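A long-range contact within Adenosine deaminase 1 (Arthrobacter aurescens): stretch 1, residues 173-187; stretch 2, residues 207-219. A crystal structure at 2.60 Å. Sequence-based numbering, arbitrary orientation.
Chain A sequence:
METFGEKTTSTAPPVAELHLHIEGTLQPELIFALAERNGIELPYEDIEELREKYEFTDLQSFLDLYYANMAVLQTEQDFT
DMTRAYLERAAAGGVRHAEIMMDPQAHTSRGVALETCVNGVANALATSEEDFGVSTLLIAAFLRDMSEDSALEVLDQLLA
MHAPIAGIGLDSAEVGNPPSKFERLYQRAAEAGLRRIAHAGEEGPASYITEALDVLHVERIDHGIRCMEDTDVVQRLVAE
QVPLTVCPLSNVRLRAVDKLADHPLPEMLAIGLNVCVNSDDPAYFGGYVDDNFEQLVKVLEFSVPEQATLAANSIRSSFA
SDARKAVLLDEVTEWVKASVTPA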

# COMPACT_ATOMS: atom_id res chain seq x y z
N ALA A 173 -6.67 -2.00 -12.15
CA ALA A 173 -7.13 -3.29 -12.67
C ALA A 173 -6.01 -4.14 -13.29
O ALA A 173 -5.48 -3.82 -14.36
CB ALA A 173 -8.26 -3.09 -13.67
N GLU A 174 -5.66 -5.25 -12.63
CA GLU A 174 -4.51 -6.04 -13.04
C GLU A 174 -4.75 -6.93 -14.26
O GLU A 174 -4.00 -6.87 -15.24
CB GLU A 174 -3.99 -6.90 -11.88
CG GLU A 174 -2.75 -7.70 -12.25
CD GLU A 174 -2.17 -8.48 -11.08
OE1 GLU A 174 -2.85 -8.58 -10.04
OE2 GLU A 174 -1.04 -8.99 -11.21
N VAL A 175 -5.78 -7.77 -14.20
CA VAL A 175 -6.03 -8.74 -15.25
C VAL A 175 -6.17 -8.09 -16.62
O VAL A 175 -6.95 -7.15 -16.80
CB VAL A 175 -7.27 -9.60 -14.94
CG1 VAL A 175 -7.68 -10.41 -16.16
CG2 VAL A 175 -7.00 -10.52 -13.75
N GLY A 176 -5.40 -8.59 -17.59
CA GLY A 176 -5.42 -8.04 -18.93
C GLY A 176 -4.54 -6.81 -19.10
O GLY A 176 -4.48 -6.22 -20.17
N ASN A 177 -3.85 -6.43 -18.02
CA ASN A 177 -2.95 -5.29 -18.05
C ASN A 177 -1.57 -5.65 -17.51
O ASN A 177 -1.17 -5.20 -16.43
CB ASN A 177 -3.55 -4.13 -17.24
CG ASN A 177 -4.81 -3.57 -17.88
OD1 ASN A 177 -4.80 -3.13 -19.03
ND2 ASN A 177 -5.90 -3.57 -17.12
N PRO A 178 -0.82 -6.45 -18.28
CA PRO A 178 0.46 -7.03 -17.85
C PRO A 178 1.49 -5.96 -17.54
O PRO A 178 1.44 -4.87 -18.11
CB PRO A 178 0.92 -7.84 -19.07
CG PRO A 178 -0.26 -7.93 -19.97
CD PRO A 178 -1.08 -6.72 -19.70
N PRO A 179 2.44 -6.28 -16.64
CA PRO A 179 3.53 -5.38 -16.27
C PRO A 179 4.29 -4.90 -17.50
O PRO A 179 4.66 -3.73 -17.58
CB PRO A 179 4.43 -6.28 -15.41
CG PRO A 179 3.50 -7.28 -14.83
CD PRO A 179 2.49 -7.56 -15.90
N SER A 180 4.50 -5.81 -18.46
CA SER A 180 5.23 -5.50 -19.69
C SER A 180 4.72 -4.25 -20.39
O SER A 180 5.47 -3.56 -21.09
CB SER A 180 5.15 -6.69 -20.66
OG SER A 180 3.84 -6.82 -21.19
N LYS A 181 3.43 -3.96 -20.21
CA LYS A 181 2.81 -2.80 -20.83
C LYS A 181 3.52 -1.49 -20.46
O LYS A 181 3.47 -0.52 -21.20
CB LYS A 181 1.33 -2.74 -20.44
CG LYS A 181 0.55 -1.62 -21.10
CD LYS A 181 -0.90 -1.66 -20.67
CE LYS A 181 -1.59 -0.34 -20.95
NZ LYS A 181 -3.00 -0.37 -20.46
N PHE A 182 4.21 -1.49 -19.32
CA PHE A 182 4.88 -0.28 -18.83
C PHE A 182 6.40 -0.40 -18.76
O PHE A 182 7.04 0.27 -17.94
CB PHE A 182 4.30 0.13 -17.47
CG PHE A 182 2.83 0.41 -17.50
CD1 PHE A 182 1.91 -0.62 -17.40
CD2 PHE A 182 2.36 1.71 -17.66
CE1 PHE A 182 0.55 -0.36 -17.45
CE2 PHE A 182 1.01 1.97 -17.71
CZ PHE A 182 0.10 0.93 -17.60
N GLU A 183 6.97 -1.24 -19.62
CA GLU A 183 8.42 -1.43 -19.65
C GLU A 183 9.17 -0.11 -19.84
O GLU A 183 10.13 0.17 -19.12
CB GLU A 183 8.80 -2.42 -20.76
CG GLU A 183 10.31 -2.68 -20.85
CD GLU A 183 10.67 -3.67 -21.96
OE1 GLU A 183 9.81 -3.97 -22.81
OE2 GLU A 183 11.83 -4.14 -21.98
N ARG A 184 8.73 0.68 -20.82
CA ARG A 184 9.33 1.99 -21.09
C ARG A 184 9.27 2.86 -19.84
O ARG A 184 10.29 3.39 -19.39
CB ARG A 184 8.59 2.70 -22.23
CG ARG A 184 8.99 2.27 -23.65
CD ARG A 184 8.78 0.78 -23.90
NE ARG A 184 7.42 0.34 -23.59
CZ ARG A 184 6.93 -0.85 -23.94
NH1 ARG A 184 7.68 -1.70 -24.63
NH2 ARG A 184 5.69 -1.18 -23.62
N LEU A 185 8.07 3.00 -19.29
CA LEU A 185 7.85 3.76 -18.07
C LEU A 185 8.88 3.43 -16.98
O LEU A 185 9.46 4.33 -16.39
CB LEU A 185 6.44 3.50 -17.54
CG LEU A 185 6.10 4.05 -16.16
CD1 LEU A 185 6.10 5.57 -16.18
CD2 LEU A 185 4.75 3.52 -15.69
N TYR A 186 9.10 2.14 -16.73
CA TYR A 186 10.05 1.74 -15.70
C TYR A 186 11.52 1.95 -16.09
O TYR A 186 12.36 2.22 -15.23
CB TYR A 186 9.80 0.29 -15.23
CG TYR A 186 8.71 0.22 -14.20
CD1 TYR A 186 8.99 -0.06 -12.87
CD2 TYR A 186 7.38 0.46 -14.56
CE1 TYR A 186 7.98 -0.11 -11.92
CE2 TYR A 186 6.37 0.41 -13.62
CZ TYR A 186 6.68 0.12 -12.31
OH TYR A 186 5.67 0.08 -11.38
N GLN A 187 11.81 1.84 -17.38
CA GLN A 187 13.14 2.20 -17.86
C GLN A 187 13.37 3.69 -17.62
O GLN A 187 14.46 4.11 -17.23
CB GLN A 187 13.30 1.85 -19.34
CG GLN A 187 13.76 0.43 -19.59
CD GLN A 187 13.77 0.05 -21.07
OE1 GLN A 187 12.81 0.32 -21.80
NE2 GLN A 187 14.85 -0.59 -21.51
N SER A 207 2.57 -15.48 -13.61
CA SER A 207 3.34 -15.00 -14.76
C SER A 207 3.62 -13.51 -14.64
O SER A 207 4.69 -13.04 -15.02
CB SER A 207 2.59 -15.25 -16.07
OG SER A 207 1.93 -16.50 -16.07
N TYR A 208 2.64 -12.78 -14.13
CA TYR A 208 2.72 -11.33 -14.02
C TYR A 208 3.80 -10.92 -13.03
O TYR A 208 4.36 -9.83 -13.12
CB TYR A 208 1.37 -10.75 -13.58
CG TYR A 208 0.38 -10.55 -14.71
CD1 TYR A 208 0.43 -11.34 -15.85
CD2 TYR A 208 -0.61 -9.59 -14.63
CE1 TYR A 208 -0.47 -11.16 -16.89
CE2 TYR A 208 -1.52 -9.40 -15.65
CZ TYR A 208 -1.45 -10.19 -16.78
OH TYR A 208 -2.36 -10.00 -17.80
N ILE A 209 4.13 -11.78 -12.11
CA ILE A 209 5.15 -11.53 -11.16
C ILE A 209 6.51 -11.58 -11.74
O ILE A 209 7.33 -10.78 -11.45
CB ILE A 209 5.02 -12.48 -9.98
CG1 ILE A 209 3.62 -12.34 -9.41
CG2 ILE A 209 6.10 -12.21 -8.97
CD1 ILE A 209 3.30 -13.10 -8.26
N THR A 210 6.73 -12.56 -12.58
CA THR A 210 7.96 -12.70 -13.31
C THR A 210 8.13 -11.54 -14.28
O THR A 210 9.18 -11.09 -14.50
CB THR A 210 7.94 -14.06 -14.04
OG1 THR A 210 7.81 -15.08 -13.09
CG2 THR A 210 9.15 -14.29 -14.78
N GLU A 211 7.05 -11.08 -14.85
CA GLU A 211 7.09 -9.95 -15.70
C GLU A 211 7.52 -8.69 -14.98
O GLU A 211 8.27 -7.96 -15.44
CB GLU A 211 5.73 -9.76 -16.35
CG GLU A 211 5.60 -10.37 -17.66
CD GLU A 211 4.47 -9.88 -18.41
OE1 GLU A 211 4.26 -8.71 -18.51
OE2 GLU A 211 3.77 -10.66 -18.97
N ALA A 212 6.99 -8.44 -13.83
CA ALA A 212 7.31 -7.30 -12.99
C ALA A 212 8.76 -7.34 -12.53
O ALA A 212 9.42 -6.31 -12.40
CB ALA A 212 6.36 -7.21 -11.80
N LEU A 213 9.27 -8.55 -12.28
CA LEU A 213 10.65 -8.72 -11.84
C LEU A 213 11.66 -8.56 -12.98
O LEU A 213 12.69 -7.91 -12.81
CB LEU A 213 10.84 -10.08 -11.17
CG LEU A 213 10.22 -10.25 -9.78
CD1 LEU A 213 10.26 -11.70 -9.35
CD2 LEU A 213 10.94 -9.37 -8.77
N ASP A 214 11.36 -9.15 -14.13
CA ASP A 214 12.31 -9.24 -15.22
C ASP A 214 12.20 -8.10 -16.23
O ASP A 214 13.21 -7.53 -16.66
CB ASP A 214 12.18 -10.59 -15.92
CG ASP A 214 12.66 -11.74 -15.05
OD1 ASP A 214 13.44 -11.48 -14.11
OD2 ASP A 214 12.27 -12.90 -15.31
N VAL A 215 10.98 -7.77 -16.62
CA VAL A 215 10.74 -6.70 -17.58
C VAL A 215 10.78 -5.33 -16.91
O VAL A 215 11.36 -4.38 -17.46
CB VAL A 215 9.39 -6.89 -18.30
CG1 VAL A 215 9.22 -5.84 -19.39
CG2 VAL A 215 9.29 -8.29 -18.89
N LEU A 216 10.19 -5.23 -15.72
CA LEU A 216 10.07 -3.95 -15.02
C LEU A 216 11.15 -3.73 -13.97
O LEU A 216 11.33 -2.62 -13.48
CB LEU A 216 8.68 -3.82 -14.38
CG LEU A 216 7.46 -3.82 -15.31
CD1 LEU A 216 6.20 -3.55 -14.50
CD2 LEU A 216 7.62 -2.80 -16.42
N HIS A 217 11.86 -4.80 -13.61
CA HIS A 217 12.94 -4.73 -12.63
C HIS A 217 12.53 -4.12 -11.29
O HIS A 217 13.30 -3.39 -10.67
CB HIS A 217 14.14 -3.96 -13.22
CG HIS A 217 14.70 -4.59 -14.45
ND1 HIS A 217 15.40 -5.78 -14.44
CD2 HIS A 217 14.67 -4.19 -15.75
CE1 HIS A 217 15.77 -6.09 -15.66
NE2 HIS A 217 15.34 -5.14 -16.48
N VAL A 218 11.32 -4.43 -10.84
CA VAL A 218 10.84 -3.89 -9.56
C VAL A 218 11.68 -4.41 -8.39
O VAL A 218 12.34 -5.44 -8.50
CB VAL A 218 9.36 -4.21 -9.30
CG1 VAL A 218 8.49 -3.61 -10.39
CG2 VAL A 218 9.14 -5.71 -9.18
N GLU A 219 11.63 -3.70 -7.27
CA GLU A 219 12.43 -4.04 -6.11
C GLU A 219 11.62 -4.76 -5.04
O GLU A 219 12.19 -5.36 -4.13
CB GLU A 219 13.07 -2.79 -5.53
CG GLU A 219 13.52 -1.84 -6.61
CD GLU A 219 14.57 -0.90 -6.12
OE1 GLU A 219 14.35 0.33 -6.22
OE2 GLU A 219 15.61 -1.38 -5.63
O HOH W 1 11.58 -1.56 -17.51

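The firmest polar link between the two stretches joins a backbone amide to a carboxylate. S180 N donates to E211 OE1 at 2.9 Å, with an N-H...O angle of 153°. S180 lies in the short 3-10 segment 179-181, near the start of a run of helical turns, where amides lack acceptors from a preceding turn; a glutamate reaching across from the helix of stretch 2 supplies one. Its CA-to-CB bond points toward stretch 1, and chi1, at -95°, lies between the usual wells. The S180 side chain lies beside the carboxylate, with S180 CB 3.1 Å and S180 OG 3.3 Å from E211 OE1.

A second, weak hydrogen bond runs from G176 N to Y208 OH, 3.4 Å long with an angle of 137°. G176 occupies a type II turn from E174 to N177, closed by N177 N to E174 O at 2.8 Å. Its positive phi of 83° is a conformation in which a CB would be jammed against the preceding carbonyl oxygen, so glycine suits the position whatever the neighbouring stretch does. The turn is further tied by its asparagine: N177 ND2 donates to A173 O at 2.8 Å.

One water adds a third polar link. It donates to both E183 O and V215 O, each at 2.8 Å, bridging the two backbones beside the close approach of E183 CA and L216 CA, 5.5 Å apart.

Around these polar contacts the surfaces are largely apolar, and the two stretches together bury 689 Å². Y208 contributes much of this. Its ring receives two consecutive prolines over one face: P178 CA and P179 CD each lie 4.1 Å from the centroid of the Y208 ring, 24° off the normal. Proline's CA and CD both adjoin the nitrogen, so their hydrogens are slightly polarized and suit an aromatic face; P178 offers the first and P179 the second. At the edge of the same ring, E174 OE2 approaches Y208 CD2 to 3.5 Å, an arrangement that sets the carboxylate oxygen near the electropositive ring hydrogens; elsewhere in the structure both carboxylate oxygens of E174 are hydrogen-bonded.

P179 points toward the helix and is buried there. Its CG lies 3.2 Å from Y208 O and 4.2 Å from A212 CB, while its CB meets L216 CD1 at 3.4 Å. The backbones are close here, with P179 CA and A212 CA 5.4 Å apart, and the small alanine side chain fits this narrow separation.

Farther along, L216 starts sideways but brings its end nearer to stretch 1. Its CD2 packs 3.3 Å from P179 O, and its CD1 sits over a face of Y186, 4.2 Å from the ring centroid and 16° off the normal. Leucine's branched end can thus touch both proline and tyrosine. V218 CG1 extends the apolar patch, 3.9 Å from Y186 CE1. At the more open margin, V215 CG1 rests 3.6 Å from E183 CG, against the aliphatic part of the glutamate.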